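Local coordinates for AtxE2 (Asticcacaulis excentricus, PDB 5TXE), which hydrolyses the isopeptide bond of the lasso peptides astexin-2 and astexin-3, converting the threaded molecules to linear peptides, at residues A[130-142]-A[172-184]. The protein carries 1 engineered substitution. Residues are numbered along the deposited sequence; the frame is centred on the assembly and turned at random.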
loop_
_atom_site.group_PDB
_atom_site.type_symbol
_atom_site.label_atom_id
_atom_site.label_comp_id
_atom_site.label_asym_id
_atom_site.label_seq_id
_atom_site.Cartn_x
_atom_site.Cartn_y
_atom_site.Cartn_z
ATOM N N ILE A 130 -2.119 -12.257 -5.945
ATOM C CA ILE A 130 -2.526 -13.413 -6.748
ATOM C C ILE A 130 -3.148 -14.425 -5.765
ATOM O O ILE A 130 -2.445 -15.010 -4.891
ATOM C CB ILE A 130 -1.323 -14.059 -7.465
ATOM C CG1 ILE A 130 -0.597 -13.047 -8.370
ATOM C CG2 ILE A 130 -1.757 -15.317 -8.238
ATOM C CD1 ILE A 130 -1.480 -12.523 -9.494
ATOM N N GLN A 131 -4.437 -14.633 -5.951
ATOM C CA GLN A 131 -5.162 -15.623 -5.182
ATOM C C GLN A 131 -5.344 -16.906 -5.979
ATOM O O GLN A 131 -5.981 -16.901 -7.006
ATOM C CB GLN A 131 -6.537 -15.117 -4.740
ATOM C CG GLN A 131 -6.940 -15.895 -3.472
ATOM C CD GLN A 131 -8.298 -15.519 -2.853
ATOM O OE1 GLN A 131 -9.175 -14.870 -3.477
ATOM N NE2 GLN A 131 -8.473 -15.946 -1.601
ATOM N N PRO A 132 -4.735 -17.974 -5.528
ATOM C CA PRO A 132 -4.880 -19.243 -6.201
ATOM C C PRO A 132 -6.231 -19.879 -5.972
ATOM O O PRO A 132 -6.699 -19.891 -4.835
ATOM C CB PRO A 132 -3.831 -20.135 -5.540
ATOM C CG PRO A 132 -3.234 -19.368 -4.459
ATOM C CD PRO A 132 -3.862 -18.030 -4.355
ATOM N N ARG A 133 -6.810 -20.431 -7.032
ATOM C CA ARG A 133 -8.097 -21.108 -6.974
ATOM C C ARG A 133 -7.877 -22.586 -6.942
ATOM O O ARG A 133 -7.279 -23.144 -7.881
ATOM C CB ARG A 133 -8.907 -20.747 -8.190
ATOM C CG ARG A 133 -8.973 -19.239 -8.458
ATOM C CD ARG A 133 -9.727 -18.715 -7.293
ATOM N NE ARG A 133 -9.670 -17.326 -6.809
ATOM C CZ ARG A 133 -10.099 -16.257 -7.441
ATOM N NH1 ARG A 133 -10.472 -16.322 -8.696
ATOM N NH2 ARG A 133 -10.061 -15.100 -6.840
ATOM N N TRP A 134 -8.284 -23.226 -5.864
ATOM C CA TRP A 134 -8.185 -24.683 -5.799
ATOM C C TRP A 134 -9.299 -25.351 -6.615
ATOM O O TRP A 134 -10.445 -24.931 -6.572
ATOM C CB TRP A 134 -8.297 -25.159 -4.390
ATOM C CG TRP A 134 -7.168 -24.819 -3.574
ATOM C CD1 TRP A 134 -6.989 -23.651 -2.906
ATOM C CD2 TRP A 134 -6.074 -25.678 -3.188
ATOM N NE1 TRP A 134 -5.850 -23.723 -2.141
ATOM C CE2 TRP A 134 -5.268 -24.959 -2.321
ATOM C CE3 TRP A 134 -5.686 -26.975 -3.533
ATOM C CZ2 TRP A 134 -4.108 -25.487 -1.783
ATOM C CZ3 TRP A 134 -4.521 -27.503 -2.988
ATOM C CH2 TRP A 134 -3.758 -26.763 -2.124
ATOM N N SER A 135 -8.964 -26.397 -7.355
ATOM C CA SER A 135 -9.996 -27.240 -7.991
ATOM C C SER A 135 -10.777 -27.950 -6.848
ATOM O O SER A 135 -10.253 -28.072 -5.766
ATOM C CB SER A 135 -9.374 -28.284 -8.902
ATOM O OG SER A 135 -8.433 -29.086 -8.184
ATOM N N PRO A 136 -12.045 -28.339 -7.078
ATOM C CA PRO A 136 -12.893 -28.995 -6.040
ATOM C C PRO A 136 -12.250 -30.249 -5.494
ATOM O O PRO A 136 -12.344 -30.510 -4.324
ATOM C CB PRO A 136 -14.176 -29.344 -6.787
ATOM C CG PRO A 136 -14.243 -28.345 -7.925
ATOM C CD PRO A 136 -12.806 -28.017 -8.302
ATOM N N SER A 137 -11.537 -30.986 -6.341
ATOM C CA SER A 137 -10.794 -32.168 -5.864
ATOM C C SER A 137 -9.588 -31.852 -4.979
ATOM O O SER A 137 -8.984 -32.743 -4.374
ATOM C CB SER A 137 -10.280 -32.967 -7.068
ATOM O OG SER A 137 -9.329 -32.208 -7.828
ATOM N N GLY A 138 -9.152 -30.597 -4.962
ATOM C CA GLY A 138 -7.962 -30.255 -4.188
ATOM C C GLY A 138 -6.643 -30.610 -4.854
ATOM O O GLY A 138 -5.604 -30.560 -4.206
ATOM N N THR A 139 -6.660 -30.935 -6.139
ATOM C CA THR A 139 -5.423 -31.410 -6.783
ATOM C C THR A 139 -4.719 -30.371 -7.690
ATOM O O THR A 139 -3.575 -30.568 -8.042
ATOM C CB THR A 139 -5.668 -32.661 -7.671
ATOM O OG1 THR A 139 -6.653 -32.348 -8.649
ATOM C CG2 THR A 139 -6.120 -33.882 -6.840
ATOM N N HIS A 140 -5.409 -29.319 -8.113
ATOM C CA HIS A 140 -4.788 -28.332 -8.985
ATOM C C HIS A 140 -5.150 -26.929 -8.533
ATOM O O HIS A 140 -6.148 -26.742 -7.833
ATOM C CB HIS A 140 -5.266 -28.505 -10.400
ATOM C CG HIS A 140 -4.812 -29.779 -11.008
ATOM N ND1 HIS A 140 -5.481 -30.974 -10.822
ATOM C CD2 HIS A 140 -3.715 -30.064 -11.750
ATOM C CE1 HIS A 140 -4.827 -31.933 -11.451
ATOM N NE2 HIS A 140 -3.756 -31.406 -12.026
ATOM N N LEU A 141 -4.300 -25.985 -8.911
ATOM C CA LEU A 141 -4.504 -24.608 -8.709
ATOM C C LEU A 141 -4.676 -23.970 -10.061
ATOM O O LEU A 141 -4.065 -24.383 -11.023
ATOM C CB LEU A 141 -3.288 -24.013 -8.004
ATOM C CG LEU A 141 -2.887 -24.504 -6.628
ATOM C CD1 LEU A 141 -1.679 -23.733 -6.106
ATOM C CD2 LEU A 141 -4.035 -24.293 -5.672
ATOM N N ALA A 142 -5.521 -22.947 -10.122
ATOM C CA ALA A 142 -5.578 -22.014 -11.252
ATOM C C ALA A 142 -5.350 -20.590 -10.706
ATOM O O ALA A 142 -5.804 -20.267 -9.607
ATOM C CB ALA A 142 -6.904 -22.072 -11.936
ATOM N N ASP A 172 -5.811 -9.415 -21.666
ATOM C CA ASP A 172 -5.380 -9.970 -20.391
ATOM C C ASP A 172 -6.567 -10.623 -19.657
ATOM O O ASP A 172 -7.659 -10.011 -19.568
ATOM C CB ASP A 172 -4.798 -8.909 -19.449
ATOM C CG ASP A 172 -3.459 -8.347 -19.933
ATOM O OD1 ASP A 172 -2.632 -9.057 -20.614
ATOM O OD2 ASP A 172 -3.241 -7.184 -19.554
ATOM N N ILE A 173 -6.339 -11.799 -19.072
ATOM C CA ILE A 173 -7.389 -12.406 -18.289
ATOM C C ILE A 173 -7.391 -11.671 -16.954
ATOM O O ILE A 173 -6.325 -11.475 -16.359
ATOM C CB ILE A 173 -7.126 -13.872 -18.007
ATOM C CG1 ILE A 173 -6.909 -14.682 -19.295
ATOM C CG2 ILE A 173 -8.281 -14.456 -17.187
ATOM C CD1 ILE A 173 -7.866 -14.328 -20.407
ATOM N N GLU A 174 -8.578 -11.356 -16.442
ATOM C CA GLU A 174 -8.717 -10.575 -15.185
ATOM C C GLU A 174 -9.119 -11.385 -13.986
ATOM O O GLU A 174 -8.908 -10.944 -12.880
ATOM C CB GLU A 174 -9.693 -9.405 -15.384
ATOM C CG GLU A 174 -9.074 -8.371 -16.328
ATOM C CD GLU A 174 -9.987 -7.231 -16.755
ATOM O OE1 GLU A 174 -11.057 -7.012 -16.114
ATOM O OE2 GLU A 174 -9.618 -6.527 -17.734
ATOM N N ASP A 175 -9.703 -12.580 -14.199
ATOM C CA ASP A 175 -10.102 -13.439 -13.091
ATOM C C ASP A 175 -10.473 -14.817 -13.635
ATOM O O ASP A 175 -10.747 -14.978 -14.816
ATOM C CB ASP A 175 -11.345 -12.872 -12.374
ATOM C CG ASP A 175 -11.415 -13.262 -10.894
ATOM O OD1 ASP A 175 -10.597 -14.073 -10.366
ATOM O OD2 ASP A 175 -12.352 -12.789 -10.239
ATOM N N VAL A 176 -10.533 -15.766 -12.722
ATOM C CA VAL A 176 -10.800 -17.149 -13.050
ATOM C C VAL A 176 -11.335 -17.905 -11.804
ATOM O O VAL A 176 -10.943 -17.595 -10.676
ATOM C CB VAL A 176 -9.492 -17.800 -13.564
ATOM C CG1 VAL A 176 -8.423 -17.811 -12.463
ATOM C CG2 VAL A 176 -9.765 -19.208 -14.077
ATOM N N GLN A 177 -12.236 -18.855 -12.018
ATOM C CA GLN A 177 -12.669 -19.818 -10.990
ATOM C C GLN A 177 -12.907 -21.186 -11.664
ATOM O O GLN A 177 -13.197 -21.254 -12.863
ATOM C CB GLN A 177 -14.019 -19.446 -10.366
ATOM C CG GLN A 177 -14.030 -18.199 -9.544
ATOM C CD GLN A 177 -13.521 -18.341 -8.099
ATOM O OE1 GLN A 177 -13.385 -19.460 -7.505
ATOM N NE2 GLN A 177 -13.241 -17.160 -7.505
ATOM N N TRP A 178 -12.849 -22.245 -10.854
ATOM C CA TRP A 178 -13.246 -23.577 -11.274
ATOM C C TRP A 178 -14.766 -23.709 -11.207
ATOM O O TRP A 178 -15.363 -23.338 -10.210
ATOM C CB TRP A 178 -12.625 -24.594 -10.340
ATOM C CG TRP A 178 -11.139 -24.595 -10.334
ATOM C CD1 TRP A 178 -10.290 -23.890 -9.502
ATOM C CD2 TRP A 178 -10.300 -25.369 -11.182
ATOM N NE1 TRP A 178 -8.989 -24.202 -9.791
ATOM C CE2 TRP A 178 -8.970 -25.095 -10.823
ATOM C CE3 TRP A 178 -10.552 -26.299 -12.201
ATOM C CZ2 TRP A 178 -7.901 -25.690 -11.452
ATOM C CZ3 TRP A 178 -9.494 -26.880 -12.839
ATOM C CH2 TRP A 178 -8.172 -26.580 -12.452
ATOM N N LEU A 179 -15.383 -24.182 -12.282
ATOM C CA LEU A 179 -16.779 -24.612 -12.243
ATOM C C LEU A 179 -16.897 -26.105 -11.807
ATOM O O LEU A 179 -17.835 -26.456 -11.112
ATOM C CB LEU A 179 -17.482 -24.384 -13.562
ATOM C CG LEU A 179 -17.642 -22.932 -14.027
ATOM C CD1 LEU A 179 -18.418 -22.845 -15.343
ATOM C CD2 LEU A 179 -18.333 -22.121 -12.954
ATOM N N ASP A 180 -15.932 -26.931 -12.192
ATOM C CA ASP A 180 -15.756 -28.282 -11.684
ATOM C C ASP A 180 -14.303 -28.648 -11.933
ATOM O O ASP A 180 -13.557 -27.815 -12.411
ATOM C CB ASP A 180 -16.743 -29.269 -12.345
ATOM C CG ASP A 180 -16.573 -29.385 -13.860
ATOM O OD1 ASP A 180 -15.437 -29.408 -14.361
ATOM O OD2 ASP A 180 -17.596 -29.426 -14.567
ATOM N N ASP A 181 -13.891 -29.881 -11.668
ATOM C CA ASP A 181 -12.490 -30.243 -11.834
ATOM C C ASP A 181 -11.850 -30.065 -13.229
ATOM O O ASP A 181 -10.625 -30.037 -13.323
ATOM C CB ASP A 181 -12.235 -31.661 -11.347
ATOM C CG ASP A 181 -12.312 -31.772 -9.839
ATOM O OD1 ASP A 181 -11.751 -30.889 -9.128
ATOM O OD2 ASP A 181 -12.912 -32.760 -9.363
ATOM N N ASN A 182 -12.658 -29.941 -14.270
ATOM C CA ASN A 182 -12.188 -29.859 -15.642
ATOM C C ASN A 182 -12.703 -28.638 -16.373
ATOM O O ASN A 182 -12.580 -28.559 -17.594
ATOM C CB ASN A 182 -12.688 -31.103 -16.420
ATOM C CG ASN A 182 -12.223 -32.390 -15.781
ATOM O OD1 ASN A 182 -11.014 -32.687 -15.782
ATOM N ND2 ASN A 182 -13.154 -33.125 -15.153
ATOM N N THR A 183 -13.282 -27.681 -15.656
ATOM C CA THR A 183 -13.921 -26.573 -16.340
ATOM C C THR A 183 -13.617 -25.269 -15.624
ATOM O O THR A 183 -13.699 -25.214 -14.394
ATOM C CB THR A 183 -15.421 -26.808 -16.357
ATOM O OG1 THR A 183 -15.694 -28.132 -16.853
ATOM C CG2 THR A 183 -16.096 -25.791 -17.184
ATOM N N LEU A 184 -13.245 -24.233 -16.387
ATOM C CA LEU A 184 -12.839 -22.943 -15.815
ATOM C C LEU A 184 -13.677 -21.883 -16.446
ATOM O O LEU A 184 -13.900 -21.882 -17.656
ATOM C CB LEU A 184 -11.350 -22.618 -16.094
ATOM C CG LEU A 184 -10.283 -23.467 -15.429
ATOM C CD1 LEU A 184 -8.939 -23.153 -16.062
ATOM C CD2 LEU A 184 -10.220 -23.183 -13.945
HETATM O O HOH W 1 -8.667 -30.622 -10.936
#
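Trp178 sets its CG anti to the carbonyl carbon (chi1 -62°), which swings the indole onto the 133-142 hairpin, while Arg133, bent at chi2 (-65°), turns its guanidinium back along strand 173-178. The indole offers both a flat apolar surface and one N-H. Its NE1 donates to Arg133 O at 2.8 Å, approaching above the carbonyl plane; that oxygen also accepts from Ala142 N within the hairpin, so one carbonyl serves the strand pairing and the contact together. CA of Ser135 sits 3.5 Å from the centroid of the Trp178 five-membered ring, almost on its normal, a CH-pi contact. Leu184 CD2 lies over the opposite face, toward its rim, and small Ala142 lets its CB come within 3.8 Å of Trp178 CZ2.

Arginine is long enough to reach the neighbouring strand: Arg133 NH1 forms a salt bridge with Asp175 OD1 at 2.8 Å, on the syn side of the carboxylate. Gln177 NE2 lies over one guanidinium face, toward its rim, with the planes 13° apart; both groups are donors, so they stack without a hydrogen bond. At the far end, the short Asp181 side chain receives the turn Ser135-Gly138: OD1 of Asp181 accepts from Ser137 N through its syn lone pair (2.8 Å), while Pro136 CD packs on Trp178 CB. Asp180 OD1 takes Asn182 N in an Asx turn and also accepts from Thr183 OG1, in the Asp180-Thr183 turn that carries Asp181. Strands 133-134 and 173-178 are the first, edge strands of two successive four-stranded antiparallel sheets, joined by side-chain contacts rather than strand pairing, like neighbouring blades in the beta-propeller of the prolyl oligopeptidase family.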